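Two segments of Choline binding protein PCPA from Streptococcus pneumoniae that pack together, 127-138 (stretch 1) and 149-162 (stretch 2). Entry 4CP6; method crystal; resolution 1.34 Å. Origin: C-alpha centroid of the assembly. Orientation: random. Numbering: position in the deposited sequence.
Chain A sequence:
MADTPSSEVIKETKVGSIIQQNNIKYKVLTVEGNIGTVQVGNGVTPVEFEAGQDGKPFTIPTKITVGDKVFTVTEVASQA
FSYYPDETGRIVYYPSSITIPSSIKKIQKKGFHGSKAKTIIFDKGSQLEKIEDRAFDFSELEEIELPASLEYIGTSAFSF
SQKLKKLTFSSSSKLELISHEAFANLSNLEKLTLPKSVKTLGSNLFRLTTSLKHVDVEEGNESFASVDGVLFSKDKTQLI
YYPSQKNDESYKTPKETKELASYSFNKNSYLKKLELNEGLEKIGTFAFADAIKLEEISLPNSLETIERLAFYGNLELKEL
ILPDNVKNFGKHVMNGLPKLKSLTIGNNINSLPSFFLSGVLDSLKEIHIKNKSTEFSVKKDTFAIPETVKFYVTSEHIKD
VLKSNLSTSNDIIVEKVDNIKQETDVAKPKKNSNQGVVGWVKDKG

Stretch 1 127-138: QLEKIEDRAFDF
Stretch 2 (149-162) SLEYIGTSAFSFSQ

The two stretches repeat one another's fold, and their turns lie against each other so that like lies on like: F136 packs against F158 and F138 against F160, each pair nearly parallel but slid apart, with ring centroids 5.2 and 4.8 Å apart and planes at 3° and 12°. F136, F138 and F158 take m rotamers. F160 CB lies over the face of the F138 ring, 3.8 Å from the centroid; the F160 chi1 is off the wells, at -105°.

The stretches run parallel, pairing E129 with L150, K130 with Y152, I131 with I153, R134 with A157 and F138 with F160. In the short extended strands 130-131 and 152-153, K130 CA lies 4.9 Å from Y152 CA and I131 CA lies 5.0 Å from I153 CA. E129 O accepts from E151 N (2.8 Å) and Y152 N (3.3 Å), I131 N donates to Y152 O (3.1 Å), and I131 O accepts from G154 N (2.7 Å). Beyond the strands, type II turns E132-A135 and G154-A157 lie in register, and the ladder continues from R134 N to T155 O (2.8 Å), F136 N to A157 O (2.8 Å) and F138 N to S159 O (2.9 Å). R134 and S156 adopt left-handed conformations (phi/psi 55/27 and 56/28). G154 suits its tight place: an ideal CB would lie 2.6 Å from D133 N.

I131 (m, t), itself buried, turns to the face it shares with I153, its CG1 3.7 Å from L150 CD1 and its CG2 4.2 Å from A157 CB, where alanine's small methyl fits. On the face of K130 and Y152, K130 CG lies 4.1 Å from CB of Y152 (chi1 t), while the lysine end leads away.

Polar side chains add to the backbone ladder. D133 OD1 accepts from T155 N (3.0 Å), and one water joins E132 OE1, D133 OD1 and Y152 OH, each at 2.7 Å. R134 NH1 forms a salt bridge with D137 OD2 (2.9 Å), bracing its own turn. Altogether 1070 Å² is buried.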

# COMPACT_ATOMS: atom_id res chain seq x y z
N GLN A 127 -23.37 -15.28 2.21
CA GLN A 127 -24.05 -14.08 1.80
C GLN A 127 -23.16 -12.84 2.03
O GLN A 127 -23.64 -11.73 1.87
CB GLN A 127 -25.36 -13.93 2.57
CG GLN A 127 -26.31 -15.11 2.30
CD GLN A 127 -27.47 -15.09 3.25
OE1 GLN A 127 -27.83 -16.10 3.86
NE2 GLN A 127 -28.09 -13.94 3.38
N LEU A 128 -21.89 -13.06 2.38
CA LEU A 128 -20.98 -11.96 2.72
C LEU A 128 -20.82 -11.00 1.53
O LEU A 128 -20.29 -11.42 0.50
CB LEU A 128 -19.63 -12.48 3.19
CG LEU A 128 -18.63 -11.38 3.58
CD1 LEU A 128 -19.08 -10.64 4.86
CD2 LEU A 128 -17.26 -11.95 3.73
N GLU A 129 -21.23 -9.75 1.68
CA GLU A 129 -21.14 -8.76 0.61
C GLU A 129 -20.03 -7.74 0.84
O GLU A 129 -19.44 -7.26 -0.15
CB GLU A 129 -22.50 -8.05 0.49
CG GLU A 129 -22.60 -6.99 -0.59
CD GLU A 129 -23.95 -6.30 -0.63
OE1 GLU A 129 -24.94 -6.95 -1.05
OE2 GLU A 129 -24.03 -5.12 -0.20
N LYS A 130 -19.79 -7.36 2.12
CA LYS A 130 -18.82 -6.30 2.41
C LYS A 130 -17.94 -6.69 3.59
O LYS A 130 -18.46 -7.15 4.61
CB LYS A 130 -19.55 -4.98 2.80
CG LYS A 130 -20.44 -4.35 1.73
CD LYS A 130 -21.07 -3.02 2.24
CE LYS A 130 -21.93 -2.36 1.18
NZ LYS A 130 -22.51 -1.07 1.68
N ILE A 131 -16.63 -6.48 3.45
CA ILE A 131 -15.66 -6.57 4.53
C ILE A 131 -15.23 -5.11 4.69
O ILE A 131 -14.60 -4.55 3.78
CB ILE A 131 -14.46 -7.49 4.18
CG1 ILE A 131 -14.89 -8.95 4.05
CG2 ILE A 131 -13.35 -7.34 5.25
CD1 ILE A 131 -13.77 -9.87 3.49
N GLU A 132 -15.58 -4.50 5.83
CA GLU A 132 -15.28 -3.09 6.04
C GLU A 132 -13.86 -2.86 6.52
O GLU A 132 -13.07 -3.80 6.67
CB GLU A 132 -16.34 -2.46 6.95
CG GLU A 132 -17.65 -2.19 6.20
CD GLU A 132 -17.57 -1.10 5.13
OE1 GLU A 132 -16.61 -0.30 5.19
OE2 GLU A 132 -18.50 -1.03 4.29
N ASP A 133 -13.50 -1.58 6.69
CA ASP A 133 -12.15 -1.16 6.96
C ASP A 133 -11.48 -1.90 8.07
O ASP A 133 -12.07 -2.11 9.13
CB ASP A 133 -12.09 0.34 7.27
CG ASP A 133 -12.67 1.24 6.19
OD1 ASP A 133 -12.99 0.73 5.08
OD2 ASP A 133 -12.65 2.46 6.37
N ARG A 134 -10.23 -2.30 7.84
CA ARG A 134 -9.41 -2.92 8.89
C ARG A 134 -10.05 -4.14 9.54
O ARG A 134 -9.74 -4.46 10.71
CB ARG A 134 -8.98 -1.85 9.93
CG ARG A 134 -8.08 -0.81 9.31
CD ARG A 134 -7.56 0.22 10.30
NE ARG A 134 -6.58 1.12 9.66
CZ ARG A 134 -5.28 0.83 9.52
NH1 ARG A 134 -4.78 -0.31 10.00
NH2 ARG A 134 -4.47 1.69 8.90
N ALA A 135 -10.92 -4.85 8.81
CA ALA A 135 -11.57 -6.00 9.44
C ALA A 135 -10.59 -7.05 9.95
O ALA A 135 -10.87 -7.67 10.98
CB ALA A 135 -12.54 -6.64 8.47
N PHE A 136 -9.46 -7.24 9.26
CA PHE A 136 -8.47 -8.24 9.62
C PHE A 136 -7.10 -7.61 9.74
O PHE A 136 -6.10 -8.30 9.54
CB PHE A 136 -8.45 -9.37 8.57
CG PHE A 136 -9.72 -10.16 8.47
CD1 PHE A 136 -9.94 -11.26 9.29
CD2 PHE A 136 -10.74 -9.78 7.60
CE1 PHE A 136 -11.11 -12.01 9.20
CE2 PHE A 136 -11.93 -10.52 7.51
CZ PHE A 136 -12.11 -11.62 8.34
N ASP A 137 -7.02 -6.31 10.13
CA ASP A 137 -5.68 -5.75 10.22
C ASP A 137 -4.90 -6.37 11.38
O ASP A 137 -5.48 -6.72 12.41
CB ASP A 137 -5.65 -4.22 10.22
CG ASP A 137 -6.21 -3.54 11.45
OD1 ASP A 137 -7.01 -4.16 12.17
OD2 ASP A 137 -5.83 -2.36 11.69
N PHE A 138 -3.59 -6.55 11.21
CA PHE A 138 -2.70 -7.12 12.22
C PHE A 138 -3.11 -8.56 12.58
O PHE A 138 -2.72 -9.08 13.63
CB PHE A 138 -2.63 -6.23 13.48
CG PHE A 138 -2.06 -4.86 13.17
CD1 PHE A 138 -0.68 -4.65 13.13
CD2 PHE A 138 -2.90 -3.78 12.89
CE1 PHE A 138 -0.16 -3.39 12.85
CE2 PHE A 138 -2.37 -2.51 12.62
CZ PHE A 138 -1.01 -2.33 12.57
N SER A 149 -19.96 -14.06 -3.17
CA SER A 149 -20.86 -12.97 -2.87
C SER A 149 -20.11 -11.67 -2.53
O SER A 149 -20.72 -10.62 -2.59
CB SER A 149 -21.70 -13.35 -1.65
OG SER A 149 -20.89 -13.81 -0.59
N LEU A 150 -18.83 -11.76 -2.14
CA LEU A 150 -18.13 -10.56 -1.69
C LEU A 150 -17.94 -9.54 -2.81
O LEU A 150 -17.38 -9.87 -3.84
CB LEU A 150 -16.80 -10.98 -1.08
CG LEU A 150 -15.92 -9.82 -0.57
CD1 LEU A 150 -16.50 -9.19 0.70
CD2 LEU A 150 -14.52 -10.32 -0.32
N GLU A 151 -18.43 -8.32 -2.58
CA GLU A 151 -18.34 -7.24 -3.57
C GLU A 151 -17.35 -6.13 -3.22
O GLU A 151 -16.93 -5.40 -4.14
CB GLU A 151 -19.71 -6.59 -3.75
CG GLU A 151 -20.75 -7.54 -4.31
CD GLU A 151 -22.12 -6.93 -4.56
OE1 GLU A 151 -22.22 -5.69 -4.67
OE2 GLU A 151 -23.09 -7.71 -4.67
N TYR A 152 -17.05 -5.94 -1.92
CA TYR A 152 -16.29 -4.80 -1.48
C TYR A 152 -15.33 -5.20 -0.38
O TYR A 152 -15.73 -5.84 0.59
CB TYR A 152 -17.31 -3.79 -0.88
CG TYR A 152 -16.67 -2.56 -0.28
CD1 TYR A 152 -16.35 -1.46 -1.07
CD2 TYR A 152 -16.39 -2.48 1.09
CE1 TYR A 152 -15.72 -0.34 -0.53
CE2 TYR A 152 -15.77 -1.37 1.64
CZ TYR A 152 -15.44 -0.30 0.82
OH TYR A 152 -14.81 0.77 1.39
N ILE A 153 -14.07 -4.78 -0.50
CA ILE A 153 -13.05 -4.95 0.55
C ILE A 153 -12.61 -3.55 0.96
O ILE A 153 -12.15 -2.79 0.10
CB ILE A 153 -11.86 -5.79 0.07
CG1 ILE A 153 -12.31 -7.24 -0.20
CG2 ILE A 153 -10.69 -5.71 1.09
CD1 ILE A 153 -11.20 -8.12 -0.78
N GLY A 154 -12.78 -3.22 2.24
CA GLY A 154 -12.46 -1.91 2.78
C GLY A 154 -10.99 -1.59 2.99
O GLY A 154 -10.12 -2.41 2.76
N THR A 155 -10.75 -0.33 3.39
CA THR A 155 -9.42 0.23 3.57
C THR A 155 -8.63 -0.59 4.56
O THR A 155 -9.12 -0.90 5.64
CB THR A 155 -9.54 1.66 3.99
OG1 THR A 155 -10.14 2.37 2.89
CG2 THR A 155 -8.19 2.30 4.33
N SER A 156 -7.40 -0.94 4.19
CA SER A 156 -6.48 -1.64 5.09
C SER A 156 -7.09 -2.93 5.64
O SER A 156 -6.71 -3.37 6.74
CB SER A 156 -6.06 -0.70 6.22
OG SER A 156 -5.28 0.35 5.68
N ALA A 157 -8.01 -3.57 4.88
CA ALA A 157 -8.70 -4.74 5.44
C ALA A 157 -7.80 -5.86 5.91
O ALA A 157 -8.11 -6.48 6.93
CB ALA A 157 -9.72 -5.30 4.45
N PHE A 158 -6.70 -6.15 5.21
CA PHE A 158 -5.80 -7.24 5.63
C PHE A 158 -4.43 -6.71 5.99
O PHE A 158 -3.51 -7.50 6.18
CB PHE A 158 -5.68 -8.32 4.52
CG PHE A 158 -6.98 -9.03 4.26
CD1 PHE A 158 -7.37 -10.11 5.04
CD2 PHE A 158 -7.86 -8.57 3.29
CE1 PHE A 158 -8.60 -10.75 4.84
CE2 PHE A 158 -9.10 -9.19 3.09
CZ PHE A 158 -9.47 -10.27 3.88
N SER A 159 -4.28 -5.39 6.09
CA SER A 159 -2.99 -4.77 6.34
C SER A 159 -2.32 -5.37 7.55
O SER A 159 -2.96 -5.56 8.60
CB SER A 159 -3.17 -3.27 6.53
OG SER A 159 -1.92 -2.62 6.74
N PHE A 160 -1.02 -5.64 7.43
CA PHE A 160 -0.20 -6.15 8.54
C PHE A 160 -0.56 -7.58 8.95
O PHE A 160 -0.20 -8.01 10.06
CB PHE A 160 -0.19 -5.18 9.73
CG PHE A 160 1.09 -4.40 9.86
CD1 PHE A 160 2.28 -5.04 10.17
CD2 PHE A 160 1.10 -3.02 9.72
CE1 PHE A 160 3.48 -4.32 10.29
CE2 PHE A 160 2.29 -2.30 9.83
CZ PHE A 160 3.46 -2.96 10.14
N SER A 161 -1.23 -8.33 8.06
CA SER A 161 -1.45 -9.76 8.28
C SER A 161 -0.16 -10.46 7.80
O SER A 161 -0.08 -10.93 6.66
CB SER A 161 -2.68 -10.26 7.52
OG SER A 161 -3.87 -9.68 8.05
N GLN A 162 0.85 -10.44 8.65
CA GLN A 162 2.20 -10.84 8.27
C GLN A 162 2.38 -12.31 7.95
O GLN A 162 3.35 -12.62 7.27
CB GLN A 162 3.19 -10.42 9.32
CG GLN A 162 3.37 -8.91 9.31
CD GLN A 162 4.35 -8.44 10.36
OE1 GLN A 162 4.35 -8.89 11.51
NE2 GLN A 162 5.18 -7.50 9.97
O HOH W 1 -21.36 -3.88 -1.98
O HOH W 2 -15.26 1.58 3.89
O HOH W 3 -2.06 -0.99 8.95